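Local coordinates for restriction endonuclease (Mycobacterium sp., PDB 4F0Q), which cleaves DNA as a tetrameric restriction endonuclease whose activity depends on cytosine methylation, at residues A[182-188]-A[204-210]; A[82-88]-A[154-159]; A[67-71]-A[131-135]. All coordinates share one frame. Numbering follows the deposited sequence.

Contact 1 (A[182-188]-A[204-210]); sequences AIIERLE and LSLDLAV
This antiparallel beta hairpin contact joins strands 175-193 and 200-210 in the mixed sheet of the AspBHI N-terminal family region, consistent with the PUA clan. The segment axes approach to 4.3 Å at 145°. I183/A209 is a hydrogen-bonded pair (I183 N to A209 O 2.9 Å, A209 N to I183 O 2.8 Å), as is E188/S205 (2.9 Å from each N to the partner's O). Between them lies a classic beta bulge: E185, at phi/psi -78/-38, and R186 both face D207; R186 N donates to D207 O at 3.0 Å, E185 N weakly at 2.7 Å, and D207 N returns to R186 O at 2.9 Å. I184, L187, L206 and L208 share one face, where L187 CD1 meets L206 CD2 at 3.7 Å. On the opposite face, R186 (chi3 p) makes a salt bridge to D207, NE to OD2 2.7 Å, and pairs by charge with E188, NH2 to OE1 3.2 Å. Further salt bridges tie D207 to R113, and E185 to R260 and to R313 of a second subunit.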
# COMPACT_ATOMS: atom_id res chain seq x y z
N ALA A 182 -17.21 -12.71 20.76
CA ALA A 182 -17.05 -11.78 19.64
C ALA A 182 -17.81 -10.47 19.81
O ALA A 182 -18.86 -10.43 20.46
CB ALA A 182 -17.43 -12.46 18.33
N ILE A 183 -17.27 -9.41 19.22
CA ILE A 183 -17.95 -8.13 19.14
C ILE A 183 -18.43 -7.92 17.71
O ILE A 183 -17.69 -8.20 16.76
CB ILE A 183 -17.00 -6.97 19.50
CG1 ILE A 183 -16.32 -7.23 20.85
CG2 ILE A 183 -17.75 -5.64 19.52
CD1 ILE A 183 -15.38 -6.13 21.26
N ILE A 184 -19.65 -7.43 17.55
CA ILE A 184 -20.14 -7.09 16.22
C ILE A 184 -19.41 -5.85 15.72
O ILE A 184 -19.74 -4.72 16.07
CB ILE A 184 -21.66 -6.83 16.22
CG1 ILE A 184 -22.42 -8.07 16.70
CG2 ILE A 184 -22.14 -6.43 14.83
CD1 ILE A 184 -23.92 -7.92 16.66
N GLU A 185 -18.39 -6.08 14.90
CA GLU A 185 -17.59 -4.98 14.36
C GLU A 185 -18.33 -4.29 13.22
O GLU A 185 -18.28 -3.07 13.09
CB GLU A 185 -16.23 -5.48 13.88
CG GLU A 185 -15.32 -4.37 13.38
CD GLU A 185 -13.99 -4.89 12.87
OE1 GLU A 185 -13.91 -6.08 12.53
OE2 GLU A 185 -13.02 -4.09 12.83
N ARG A 186 -19.02 -5.08 12.40
CA ARG A 186 -19.80 -4.50 11.31
C ARG A 186 -21.06 -5.32 11.02
O ARG A 186 -21.07 -6.54 11.20
CB ARG A 186 -18.95 -4.35 10.05
CG ARG A 186 -19.56 -3.46 8.98
CD ARG A 186 -18.55 -3.09 7.91
NE ARG A 186 -18.09 -4.25 7.16
CZ ARG A 186 -17.32 -4.18 6.08
NH1 ARG A 186 -16.92 -3.01 5.62
NH2 ARG A 186 -16.94 -5.30 5.46
N LEU A 187 -22.12 -4.65 10.60
CA LEU A 187 -23.36 -5.32 10.21
C LEU A 187 -23.91 -4.64 8.96
O LEU A 187 -24.29 -3.47 8.99
CB LEU A 187 -24.38 -5.27 11.34
CG LEU A 187 -25.63 -6.16 11.22
CD1 LEU A 187 -26.12 -6.58 12.60
CD2 LEU A 187 -26.75 -5.46 10.46
N GLU A 188 -23.96 -5.38 7.86
CA GLU A 188 -24.37 -4.81 6.58
C GLU A 188 -25.42 -5.64 5.85
O GLU A 188 -25.64 -6.81 6.16
CB GLU A 188 -23.16 -4.57 5.69
CG GLU A 188 -22.23 -5.77 5.56
CD GLU A 188 -20.91 -5.41 4.91
OE1 GLU A 188 -19.98 -6.24 4.96
OE2 GLU A 188 -20.81 -4.31 4.33
N LEU A 204 -28.45 -10.43 6.46
CA LEU A 204 -27.48 -9.61 7.18
C LEU A 204 -26.12 -10.30 7.23
O LEU A 204 -26.02 -11.46 7.62
CB LEU A 204 -27.98 -9.32 8.59
CG LEU A 204 -29.35 -8.65 8.71
CD1 LEU A 204 -29.69 -8.38 10.16
CD2 LEU A 204 -29.39 -7.37 7.90
N SER A 205 -25.09 -9.58 6.81
CA SER A 205 -23.72 -10.07 6.87
C SER A 205 -22.96 -9.33 7.96
O SER A 205 -22.94 -8.10 7.99
CB SER A 205 -23.03 -9.90 5.52
OG SER A 205 -21.72 -10.43 5.54
N LEU A 206 -22.32 -10.08 8.85
CA LEU A 206 -21.68 -9.49 10.02
C LEU A 206 -20.18 -9.77 10.11
O LEU A 206 -19.75 -10.92 10.01
CB LEU A 206 -22.37 -9.96 11.31
CG LEU A 206 -23.73 -9.38 11.70
CD1 LEU A 206 -24.86 -9.91 10.82
CD2 LEU A 206 -24.03 -9.64 13.17
N ASP A 207 -19.41 -8.71 10.28
CA ASP A 207 -18.00 -8.82 10.63
C ASP A 207 -17.86 -8.86 12.14
O ASP A 207 -18.16 -7.87 12.83
CB ASP A 207 -17.21 -7.63 10.08
CG ASP A 207 -17.02 -7.69 8.57
OD1 ASP A 207 -16.91 -8.81 8.03
OD2 ASP A 207 -16.99 -6.62 7.94
N LEU A 208 -17.42 -10.00 12.65
CA LEU A 208 -17.27 -10.21 14.08
C LEU A 208 -15.81 -10.24 14.49
O LEU A 208 -14.97 -10.83 13.80
CB LEU A 208 -17.95 -11.51 14.51
CG LEU A 208 -19.44 -11.66 14.20
CD1 LEU A 208 -19.95 -13.02 14.66
CD2 LEU A 208 -20.24 -10.54 14.83
N ALA A 209 -15.50 -9.60 15.61
CA ALA A 209 -14.14 -9.56 16.14
C ALA A 209 -14.03 -10.40 17.40
O ALA A 209 -14.51 -10.00 18.47
CB ALA A 209 -13.73 -8.13 16.41
N VAL A 210 -13.40 -11.56 17.29
CA VAL A 210 -13.16 -12.42 18.44
C VAL A 210 -12.11 -11.79 19.35
O VAL A 210 -10.97 -11.58 18.93
CB VAL A 210 -12.71 -13.83 18.02
CG1 VAL A 210 -12.43 -14.69 19.24
CG2 VAL A 210 -13.75 -14.48 17.13
O HOH W 1 -19.99 -7.59 7.02

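Contact 2 (A[82-88]-A[154-159]); sequences RALIAIR and PPLFLF
Four backbone hydrogen bonds join 82-88 to 154-159, whose strands 85-88 and 156-159 run parallel. I85 N donates to P155 O at 3.0 Å and I87 N to F157 O at 3.1 Å, both nearly linear; in return F157 N reaches I85 O at 3.1 Å, a weak bond, and F159 N reaches I87 O at 2.8 Å. A water bridges the carbonyls, donating to I85 O at 2.7 Å and, weakly, to F157 O at 2.7 Å. The register pairs I85 with L156, A86 with F157, I87 with L158 and R88 with F159, at CA-CA distances of 4.8 to 5.1 Å; the strand axes come within 4.9 Å at only 19°.

Side chains alternate between the faces. On one, I85 and I87 (chi1 m, chi2 t) meet L156 and L158: I87 CD1 to L156 CD2 3.9 Å, I87 CB to L158 CD2 4.1 Å. On the other, F157 (chi1 m) offers a ring face to L84 CD1, 4.1 Å from its CD1. Before the strands pair, P154 CB lies 3.3 Å from R82 O and P155 CD 3.3 Å from A83 O.

The pair belongs to the mixed sheet of the N-terminal region: strand 67-69 flanks 85-89, strand 175-193 flanks 156-166, helix 130-142 packs on I85, P154 and L156, and helix 222-227 on L84, P155 and F157.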
# COMPACT_ATOMS: atom_id res chain seq x y z
N ARG A 82 -29.73 -8.25 28.00
CA ARG A 82 -29.54 -9.55 27.36
C ARG A 82 -28.18 -10.10 27.77
O ARG A 82 -27.14 -9.49 27.53
CB ARG A 82 -29.61 -9.41 25.84
CG ARG A 82 -29.76 -10.73 25.10
CD ARG A 82 -31.19 -11.25 25.17
NE ARG A 82 -32.14 -10.31 24.57
CZ ARG A 82 -33.42 -10.57 24.38
NH1 ARG A 82 -33.92 -11.75 24.72
NH2 ARG A 82 -34.21 -9.65 23.83
N ALA A 83 -28.19 -11.27 28.41
CA ALA A 83 -26.98 -11.88 28.95
C ALA A 83 -25.93 -12.17 27.89
O ALA A 83 -24.78 -11.74 28.01
CB ALA A 83 -27.32 -13.14 29.72
N LEU A 84 -26.32 -12.89 26.85
CA LEU A 84 -25.41 -13.25 25.77
C LEU A 84 -26.16 -13.74 24.55
O LEU A 84 -27.36 -13.98 24.59
CB LEU A 84 -24.42 -14.33 26.23
CG LEU A 84 -24.88 -15.79 26.20
CD1 LEU A 84 -23.70 -16.72 26.43
CD2 LEU A 84 -25.98 -16.06 27.23
N ILE A 85 -25.43 -13.90 23.44
CA ILE A 85 -25.97 -14.53 22.25
C ILE A 85 -25.09 -15.72 21.86
O ILE A 85 -23.92 -15.56 21.54
CB ILE A 85 -26.07 -13.54 21.07
CG1 ILE A 85 -27.13 -12.48 21.36
CG2 ILE A 85 -26.42 -14.29 19.79
CD1 ILE A 85 -27.34 -11.51 20.22
N ALA A 86 -25.68 -16.91 21.90
CA ALA A 86 -24.96 -18.13 21.58
C ALA A 86 -25.18 -18.52 20.12
O ALA A 86 -26.31 -18.79 19.71
CB ALA A 86 -25.39 -19.26 22.50
N ILE A 87 -24.10 -18.55 19.35
CA ILE A 87 -24.19 -18.85 17.93
C ILE A 87 -23.57 -20.21 17.58
O ILE A 87 -22.43 -20.49 17.93
CB ILE A 87 -23.52 -17.75 17.08
CG1 ILE A 87 -24.37 -16.48 17.11
CG2 ILE A 87 -23.32 -18.21 15.65
CD1 ILE A 87 -23.74 -15.30 16.40
N ARG A 88 -24.36 -21.05 16.91
CA ARG A 88 -23.89 -22.36 16.48
C ARG A 88 -23.81 -22.41 14.96
O ARG A 88 -24.82 -22.43 14.27
CB ARG A 88 -24.83 -23.45 17.00
CG ARG A 88 -24.49 -24.85 16.51
CD ARG A 88 -25.42 -25.87 17.14
NE ARG A 88 -25.25 -27.20 16.55
CZ ARG A 88 -25.93 -28.27 16.94
NH1 ARG A 88 -26.82 -28.18 17.92
NH2 ARG A 88 -25.72 -29.44 16.35
N PRO A 154 -24.68 -7.77 24.81
CA PRO A 154 -24.52 -9.22 24.99
C PRO A 154 -23.37 -9.78 24.16
O PRO A 154 -23.37 -9.63 22.93
CB PRO A 154 -25.86 -9.78 24.49
CG PRO A 154 -26.35 -8.76 23.52
CD PRO A 154 -25.88 -7.43 24.03
N PRO A 155 -22.40 -10.42 24.82
CA PRO A 155 -21.26 -11.05 24.15
C PRO A 155 -21.70 -12.13 23.17
O PRO A 155 -22.63 -12.88 23.47
CB PRO A 155 -20.47 -11.67 25.30
CG PRO A 155 -20.86 -10.88 26.50
CD PRO A 155 -22.29 -10.50 26.28
N LEU A 156 -21.04 -12.21 22.02
CA LEU A 156 -21.35 -13.24 21.04
C LEU A 156 -20.41 -14.44 21.17
O LEU A 156 -19.32 -14.45 20.61
CB LEU A 156 -21.31 -12.69 19.61
CG LEU A 156 -22.63 -12.19 19.02
CD1 LEU A 156 -23.18 -11.00 19.80
CD2 LEU A 156 -22.46 -11.84 17.55
N PHE A 157 -20.85 -15.43 21.94
CA PHE A 157 -20.09 -16.66 22.12
C PHE A 157 -20.25 -17.57 20.91
O PHE A 157 -21.33 -18.10 20.66
CB PHE A 157 -20.54 -17.39 23.39
CG PHE A 157 -19.91 -16.87 24.65
CD1 PHE A 157 -20.07 -15.54 25.02
CD2 PHE A 157 -19.16 -17.70 25.46
CE1 PHE A 157 -19.49 -15.06 26.17
CE2 PHE A 157 -18.58 -17.22 26.62
CZ PHE A 157 -18.74 -15.90 26.98
N LEU A 158 -19.16 -17.73 20.16
CA LEU A 158 -19.21 -18.50 18.93
C LEU A 158 -18.96 -19.99 19.16
O LEU A 158 -18.09 -20.37 19.94
CB LEU A 158 -18.19 -17.95 17.92
CG LEU A 158 -18.34 -16.46 17.60
CD1 LEU A 158 -17.27 -16.00 16.63
CD2 LEU A 158 -19.73 -16.17 17.05
N PHE A 159 -19.74 -20.82 18.48
CA PHE A 159 -19.55 -22.26 18.51
C PHE A 159 -19.70 -22.82 17.10
O PHE A 159 -20.44 -22.26 16.29
CB PHE A 159 -20.57 -22.92 19.44
CG PHE A 159 -20.44 -22.53 20.88
CD1 PHE A 159 -19.58 -23.21 21.72
CD2 PHE A 159 -21.17 -21.47 21.39
CE1 PHE A 159 -19.45 -22.85 23.05
CE2 PHE A 159 -21.05 -21.10 22.72
CZ PHE A 159 -20.19 -21.79 23.55
O HOH W 2 -22.32 -15.92 19.38

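Contact 3 (A[67-71]-A[131-135]); sequences GINAP and GNRLL
This is alpha/beta packing in the N-terminal region: the start of helix 130-142 lies against the short strand 67-69 of the mixed sheet. The axes of strand 67-69 and helix segment 131-135 stand 8.3 Å apart at 59°, and no hydrogen bond crosses between 67-71 and 131-135; the join is apolar packing.

I68, extended at phi/psi -104/127, makes most of the contact. Its CA-to-CB bond points toward the helix, with chi1 m (-55°) and chi2 at 144°, between the usual wells, which sends CD1 over the first turn, 3.6 Å from G131 CA and 3.6 Å from L135 CD1. G131 gives it room: a beta carbon there would sit about 2.6 Å from I68 CD1, a clash, and I68 and G131 thus approach to a CA-CA distance of 5.1 Å. L134 and L135 share the m,t rotamer (chi1 -67° in both). L135 leaves the helix sideways, yet its end comes back to meet I68 and also touches L206.

N69 points the other way and hydrogen-bonds through ND2 to A86 O. The helix backbone is regular, L135 N bonding to G131 O at 2.9 Å, and D117 accepts the amides of G131 and N132. L134 CD1 reaches both I68 of the strand and A70 just beyond it: 4.2 Å from I68 CG2 and 3.7 Å from A70 CB.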
# COMPACT_ATOMS: atom_id res chain seq x y z
N GLY A 67 -28.06 -22.08 14.48
CA GLY A 67 -28.12 -20.66 14.20
C GLY A 67 -27.91 -19.77 15.41
O GLY A 67 -26.95 -19.93 16.16
N ILE A 68 -28.83 -18.82 15.59
CA ILE A 68 -28.70 -17.79 16.62
C ILE A 68 -29.61 -18.07 17.81
O ILE A 68 -30.82 -18.25 17.65
CB ILE A 68 -29.00 -16.40 16.03
CG1 ILE A 68 -28.11 -16.14 14.82
CG2 ILE A 68 -28.82 -15.32 17.09
CD1 ILE A 68 -28.79 -15.36 13.71
N ASN A 69 -29.02 -18.08 19.00
CA ASN A 69 -29.75 -18.40 20.22
C ASN A 69 -29.55 -17.33 21.29
O ASN A 69 -28.51 -16.69 21.35
CB ASN A 69 -29.29 -19.75 20.77
CG ASN A 69 -29.31 -20.85 19.73
OD1 ASN A 69 -30.28 -21.59 19.62
ND2 ASN A 69 -28.24 -20.95 18.96
N ALA A 70 -30.56 -17.15 22.14
CA ALA A 70 -30.47 -16.20 23.23
C ALA A 70 -31.46 -16.53 24.34
O ALA A 70 -32.65 -16.71 24.08
CB ALA A 70 -30.69 -14.78 22.73
N PRO A 71 -30.97 -16.63 25.59
CA PRO A 71 -31.82 -16.87 26.75
C PRO A 71 -32.76 -15.70 27.00
O PRO A 71 -32.57 -14.63 26.43
CB PRO A 71 -30.81 -16.98 27.90
CG PRO A 71 -29.51 -17.33 27.25
CD PRO A 71 -29.54 -16.62 25.94
N GLY A 131 -33.53 -14.51 14.69
CA GLY A 131 -32.08 -14.38 14.76
C GLY A 131 -31.57 -13.02 14.36
O GLY A 131 -30.79 -12.41 15.09
N ASN A 132 -32.00 -12.54 13.20
CA ASN A 132 -31.59 -11.22 12.71
C ASN A 132 -32.07 -10.08 13.61
O ASN A 132 -31.40 -9.06 13.73
CB ASN A 132 -32.08 -11.00 11.28
CG ASN A 132 -31.24 -11.75 10.26
OD1 ASN A 132 -30.42 -12.58 10.62
ND2 ASN A 132 -31.45 -11.45 8.98
N ARG A 133 -33.22 -10.27 14.24
CA ARG A 133 -33.73 -9.29 15.19
C ARG A 133 -32.83 -9.24 16.42
O ARG A 133 -32.52 -8.16 16.93
CB ARG A 133 -35.17 -9.62 15.59
CG ARG A 133 -35.76 -8.65 16.61
CD ARG A 133 -37.25 -8.90 16.84
NE ARG A 133 -38.07 -8.48 15.71
CZ ARG A 133 -38.58 -9.30 14.80
NH1 ARG A 133 -38.36 -10.61 14.89
NH2 ARG A 133 -39.32 -8.82 13.81
N LEU A 134 -32.40 -10.41 16.89
CA LEU A 134 -31.46 -10.48 18.00
C LEU A 134 -30.12 -9.85 17.63
O LEU A 134 -29.50 -9.16 18.45
CB LEU A 134 -31.25 -11.93 18.44
CG LEU A 134 -32.45 -12.65 19.06
CD1 LEU A 134 -32.11 -14.11 19.33
CD2 LEU A 134 -32.88 -11.95 20.35
N LEU A 135 -29.68 -10.08 16.40
CA LEU A 135 -28.41 -9.55 15.92
C LEU A 135 -28.44 -8.03 15.77
O LEU A 135 -27.44 -7.36 16.01
CB LEU A 135 -28.01 -10.20 14.59
CG LEU A 135 -27.66 -11.68 14.63
CD1 LEU A 135 -27.16 -12.14 13.26
CD2 LEU A 135 -26.62 -11.97 15.70

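In the fold
From the N terminus, strand 67-69 comes first and 85-89 follows as its antiparallel neighbour, joined by A86 O to N69 N and R88 N to G67 O. Contact 3 closes a loop of 59 residues when the chain reaches helix 130-142; contact 2 closes after 65 when it enters strand 156-166. Their segments alternate, so the two loops cross; helix 130-142 lies across the sheet face that carries I85, L156 and L187. Contact 1 follows in series as a hairpin with 15 residues between its segments. L156 O accepts from A182 N, carrying the sheet from contact 2 into contact 1, while L135 packs on I184, L187 and L206, so the same helix also reaches the hairpin.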